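433aa long hypothetical phosphoribosylglycinamide formyl transferase (Pyrococcus horikoshii, PDB 2CZG) belongs to the ATP-grasp family, combining preATP-grasp, ATP-grasp and PurT-type C-terminal domains in a two-chain assembly. Local coordinates at residues I93-L98 with A114-M119; G354-F359 with R414-D419. All blocks are in the same frame, centred on the assembly; numbering follows the deposited sequence.

Contact 1. Residues I93-L98 with A114-M119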
# COMPACT_ATOMS: atom_id res chain seq x y z
N ILE A 93 -25.55 -7.23 -8.25
CA ILE A 93 -25.17 -6.88 -9.61
C ILE A 93 -26.08 -7.70 -10.50
O ILE A 93 -26.41 -8.84 -10.17
CB ILE A 93 -23.72 -7.28 -9.94
CG1 ILE A 93 -22.74 -6.54 -9.03
CG2 ILE A 93 -23.40 -6.95 -11.38
CD1 ILE A 93 -21.30 -6.94 -9.26
N ASN A 94 -26.49 -7.14 -11.63
CA ASN A 94 -27.36 -7.85 -12.54
C ASN A 94 -26.67 -9.13 -13.02
O ASN A 94 -25.71 -9.07 -13.78
CB ASN A 94 -27.72 -6.96 -13.71
CG ASN A 94 -28.70 -7.61 -14.67
OD1 ASN A 94 -28.37 -8.59 -15.34
ND2 ASN A 94 -29.90 -7.05 -14.75
N LEU A 95 -27.18 -10.29 -12.57
CA LEU A 95 -26.63 -11.60 -12.93
C LEU A 95 -26.68 -11.95 -14.43
O LEU A 95 -25.72 -12.49 -14.96
CB LEU A 95 -27.36 -12.69 -12.13
CG LEU A 95 -26.78 -13.18 -10.79
CD1 LEU A 95 -25.75 -12.21 -10.22
CD2 LEU A 95 -27.93 -13.41 -9.82
N ASP A 96 -27.78 -11.65 -15.10
CA ASP A 96 -27.86 -11.92 -16.54
C ASP A 96 -26.76 -11.18 -17.30
O ASP A 96 -26.17 -11.75 -18.23
CB ASP A 96 -29.22 -11.50 -17.11
CG ASP A 96 -30.34 -12.43 -16.69
OD1 ASP A 96 -30.05 -13.51 -16.15
OD2 ASP A 96 -31.51 -12.06 -16.90
N ALA A 97 -26.52 -9.92 -16.94
CA ALA A 97 -25.47 -9.12 -17.59
C ALA A 97 -24.12 -9.86 -17.51
O ALA A 97 -23.43 -10.01 -18.51
CB ALA A 97 -25.36 -7.74 -16.93
N LEU A 98 -23.75 -10.33 -16.33
CA LEU A 98 -22.49 -11.07 -16.19
C LEU A 98 -22.44 -12.26 -17.16
O LEU A 98 -21.43 -12.45 -17.85
CB LEU A 98 -22.30 -11.56 -14.75
CG LEU A 98 -22.22 -10.48 -13.65
CD1 LEU A 98 -21.85 -11.11 -12.29
CD2 LEU A 98 -21.17 -9.44 -14.05
N ALA A 114 -20.22 -18.78 -10.90
CA ALA A 114 -19.85 -18.71 -9.48
C ALA A 114 -20.62 -17.62 -8.73
O ALA A 114 -21.12 -17.87 -7.63
CB ALA A 114 -18.35 -18.51 -9.35
N THR A 115 -20.71 -16.42 -9.31
CA THR A 115 -21.43 -15.35 -8.64
C THR A 115 -22.91 -15.74 -8.52
O THR A 115 -23.55 -15.47 -7.50
CB THR A 115 -21.33 -14.01 -9.43
OG1 THR A 115 -19.97 -13.56 -9.44
CG2 THR A 115 -22.19 -12.95 -8.77
N TRP A 116 -23.44 -16.38 -9.56
CA TRP A 116 -24.83 -16.82 -9.58
C TRP A 116 -25.12 -17.85 -8.48
O TRP A 116 -26.11 -17.72 -7.76
CB TRP A 116 -25.17 -17.42 -10.96
CG TRP A 116 -26.61 -17.85 -11.11
CD1 TRP A 116 -27.70 -17.04 -11.31
CD2 TRP A 116 -27.11 -19.19 -11.07
NE1 TRP A 116 -28.84 -17.80 -11.39
CE2 TRP A 116 -28.51 -19.12 -11.25
CE3 TRP A 116 -26.51 -20.45 -10.91
CZ2 TRP A 116 -29.32 -20.26 -11.26
CZ3 TRP A 116 -27.32 -21.58 -10.92
CH2 TRP A 116 -28.71 -21.48 -11.09
N ILE A 117 -24.27 -18.86 -8.37
CA ILE A 117 -24.43 -19.88 -7.34
C ILE A 117 -24.40 -19.27 -5.93
O ILE A 117 -25.29 -19.53 -5.12
CB ILE A 117 -23.30 -20.94 -7.40
CG1 ILE A 117 -23.33 -21.68 -8.74
CG2 ILE A 117 -23.47 -21.92 -6.25
CD1 ILE A 117 -24.52 -22.60 -8.91
N ALA A 118 -23.38 -18.48 -5.64
CA ALA A 118 -23.23 -17.88 -4.33
C ALA A 118 -24.36 -16.88 -3.99
O ALA A 118 -24.50 -16.46 -2.84
CB ALA A 118 -21.86 -17.19 -4.21
N MET A 119 -25.15 -16.53 -4.99
CA MET A 119 -26.26 -15.60 -4.79
C MET A 119 -27.44 -16.28 -4.10
O MET A 119 -28.05 -15.71 -3.20
CB MET A 119 -26.72 -15.04 -6.14
CG MET A 119 -27.48 -13.73 -6.07
SD MET A 119 -26.49 -12.34 -5.42
CE MET A 119 -24.76 -12.85 -5.85
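L95 reaches across from the first turn of one helix and puts both of its methyls on the helix that holds 114-119. I93 and N94 lead into that turn. N94 is the N-cap: its OD1 accepts from A97 N at 2.8 Å, with an N-H...O angle of 161°. The cap closes the start of helix 95-103 on the far side from 114-119. L95 then carries most of the contact. Its CD2 lies 3.8 Å from M119 CG and 3.9 Å from W116 CD1, and so fits between these two side chains. The indole CG is anti to the backbone N (chi1 -177°), and the ring crosses L95 at about a right angle, touching it at CD1. M119 is poorly ordered, so its side of the contact is less certain. The other methyl, L95 CD1, meets T115 CG2 at 3.9 Å. One turn on, L98 CD1 approaches the same T115 methyl at 4.0 Å; these two side chains also cross at about a right angle. No hydrogen bond joins the two segments; the contact is apolar. Both helices belong to the preATP-grasp domain, a Rossmann-like unit. I93 and L98 rest on L25 of its strand 21-25, and A97 packs on helix 71-81. W116 meets F99 edge-to-face and touches R123 of helix 121-131.

Contact 2. Residues G354-F359 with R414-D419. With SO4 (sulfate ion), chain D.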
# COMPACT_ATOMS: atom_id res chain seq x y z
N GLY A 354 -25.29 11.19 7.79
CA GLY A 354 -24.86 12.51 7.38
C GLY A 354 -23.65 12.53 6.47
O GLY A 354 -22.91 11.56 6.34
N TYR A 355 -23.45 13.69 5.86
CA TYR A 355 -22.36 13.93 4.93
C TYR A 355 -21.05 14.38 5.60
O TYR A 355 -21.06 14.84 6.73
CB TYR A 355 -22.83 14.96 3.92
CG TYR A 355 -22.54 14.57 2.50
CD1 TYR A 355 -21.31 14.86 1.94
CD2 TYR A 355 -23.47 13.86 1.74
CE1 TYR A 355 -21.00 14.46 0.66
CE2 TYR A 355 -23.16 13.45 0.44
CZ TYR A 355 -21.92 13.76 -0.09
OH TYR A 355 -21.58 13.39 -1.37
N SER A 356 -19.93 14.23 4.88
CA SER A 356 -18.61 14.66 5.37
C SER A 356 -18.20 14.10 6.73
O SER A 356 -18.01 14.85 7.70
CB SER A 356 -18.55 16.19 5.42
OG SER A 356 -19.32 16.78 4.39
N PRO A 357 -18.03 12.79 6.84
CA PRO A 357 -17.64 12.25 8.14
C PRO A 357 -16.29 12.79 8.58
O PRO A 357 -15.49 13.21 7.75
CB PRO A 357 -17.58 10.74 7.90
CG PRO A 357 -18.50 10.53 6.68
CD PRO A 357 -18.14 11.72 5.83
N ARG A 358 -16.04 12.81 9.89
CA ARG A 358 -14.74 13.22 10.40
C ARG A 358 -14.46 12.35 11.62
O ARG A 358 -15.40 11.88 12.28
CB ARG A 358 -14.65 14.72 10.71
CG ARG A 358 -15.55 15.28 11.77
CD ARG A 358 -15.29 16.79 11.90
NE ARG A 358 -15.67 17.55 10.71
CZ ARG A 358 -15.25 18.79 10.46
NH1 ARG A 358 -14.43 19.41 11.29
NH2 ARG A 358 -15.66 19.42 9.37
N PHE A 359 -13.18 12.10 11.87
CA PHE A 359 -12.75 11.22 12.96
C PHE A 359 -11.81 11.95 13.91
O PHE A 359 -10.97 12.74 13.47
CB PHE A 359 -12.02 9.99 12.36
CG PHE A 359 -12.70 9.41 11.13
CD1 PHE A 359 -12.65 10.07 9.90
CD2 PHE A 359 -13.45 8.24 11.22
CE1 PHE A 359 -13.34 9.59 8.79
CE2 PHE A 359 -14.15 7.73 10.10
CZ PHE A 359 -14.09 8.40 8.88
N ARG A 414 -18.09 11.69 13.59
CA ARG A 414 -19.05 12.76 13.56
C ARG A 414 -19.39 12.97 12.09
O ARG A 414 -18.60 12.62 11.20
CB ARG A 414 -18.40 14.02 14.12
CG ARG A 414 -19.34 14.97 14.73
CD ARG A 414 -19.48 16.18 13.89
NE ARG A 414 -18.41 17.14 14.09
CZ ARG A 414 -18.31 18.24 13.35
NH1 ARG A 414 -19.21 18.46 12.41
NH2 ARG A 414 -17.33 19.12 13.56
N THR A 415 -20.54 13.57 11.85
CA THR A 415 -21.01 13.87 10.52
C THR A 415 -21.25 15.40 10.51
O THR A 415 -21.11 16.05 11.56
CB THR A 415 -22.31 13.07 10.27
OG1 THR A 415 -22.16 12.27 9.09
CG2 THR A 415 -23.49 13.95 10.14
N ARG A 416 -21.57 15.98 9.35
CA ARG A 416 -21.82 17.42 9.22
C ARG A 416 -23.02 17.82 10.06
O ARG A 416 -23.06 18.91 10.62
CB ARG A 416 -22.17 17.80 7.77
CG ARG A 416 -21.13 18.61 7.04
CD ARG A 416 -21.72 19.21 5.75
NE ARG A 416 -22.46 20.43 6.04
CZ ARG A 416 -21.89 21.62 6.22
NH1 ARG A 416 -20.57 21.76 6.14
NH2 ARG A 416 -22.64 22.67 6.53
N SER A 417 -23.99 16.92 10.12
CA SER A 417 -25.22 17.16 10.85
C SER A 417 -25.44 16.23 12.05
O SER A 417 -26.56 15.76 12.26
CB SER A 417 -26.41 17.03 9.91
OG SER A 417 -26.53 15.67 9.51
N SER A 418 -24.39 15.93 12.81
CA SER A 418 -24.55 15.08 13.98
C SER A 418 -23.49 15.43 15.02
O SER A 418 -22.65 16.30 14.80
CB SER A 418 -24.44 13.60 13.62
OG SER A 418 -23.09 13.17 13.62
N ASP A 419 -23.54 14.75 16.16
CA ASP A 419 -22.56 14.96 17.22
C ASP A 419 -21.57 13.79 17.25
O ASP A 419 -21.78 12.78 16.57
CB ASP A 419 -23.24 15.08 18.58
CG ASP A 419 -24.03 16.36 18.72
OD1 ASP A 419 -23.45 17.44 18.48
OD2 ASP A 419 -25.23 16.29 19.09
S SO4 D . -15.84 20.15 16.43
O1 SO4 D . -15.82 21.24 15.44
O2 SO4 D . -17.24 19.86 16.82
O3 SO4 D . -15.25 18.94 15.85
O4 SO4 D . -15.06 20.56 17.61
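The carbonyl oxygen of R414 accepts R358 N at 2.9 Å and also takes a CA-H...O contact from P357 CA. In return R414 N donates to R358 O at 3.0 Å. This is an antiparallel hydrogen-bonded pair between strand 358-360 and the central strand 412-414 of a small sheet. F359 continues that sheet into a strand of the second subunit. Next to the pair, R416 N donates to Y355 O at 2.9 Å, at the start of the type I turn T415-S418. G354 CA packs 3.4 Å from T415 CG2. The R416 chain runs past S356 OG. D17 of the second subunit takes a salt bridge from R416 NH1 on OD1 and a hydrogen bond with S356 OG on OD2. R358 and R414 lie side by side, pointing the same way. Their guanidinium groups form an offset stack, planes 17° apart: R358 CD lies over R414, and R414 NH2 over R358. Anionic partners probably ease the like charges. R358 NH1 has a long, weak ion pair with E10 of the second subunit. Bends at chi2 and chi3 bring the R414 guanidinium beside R358, with NH1 donating to T415 O. R414 NH2 donates to O3 of a sulfate, probably from the crystallisation liquor, at 3.1 Å and 171°.

Overall arrangement
Contact 1 comes first along the chain; both its segments precede those of contact 2. Their centres are about 35 Å apart, and their nearest atoms about 21 Å; they do not touch. They share no helix, strand or sheet. Contact 1 joins helices 95-103 and 112-119, beside the parallel sheet of the preATP-grasp domain. Contact 2 ties strand 358-360 to strand 412-414 and the loop after it, in the C-terminal part of the chain. The ATP-grasp domain lies between them in sequence. Contact 1 is internal to one subunit, whereas contact 2 lies at the subunit interface and takes part in dimer assembly.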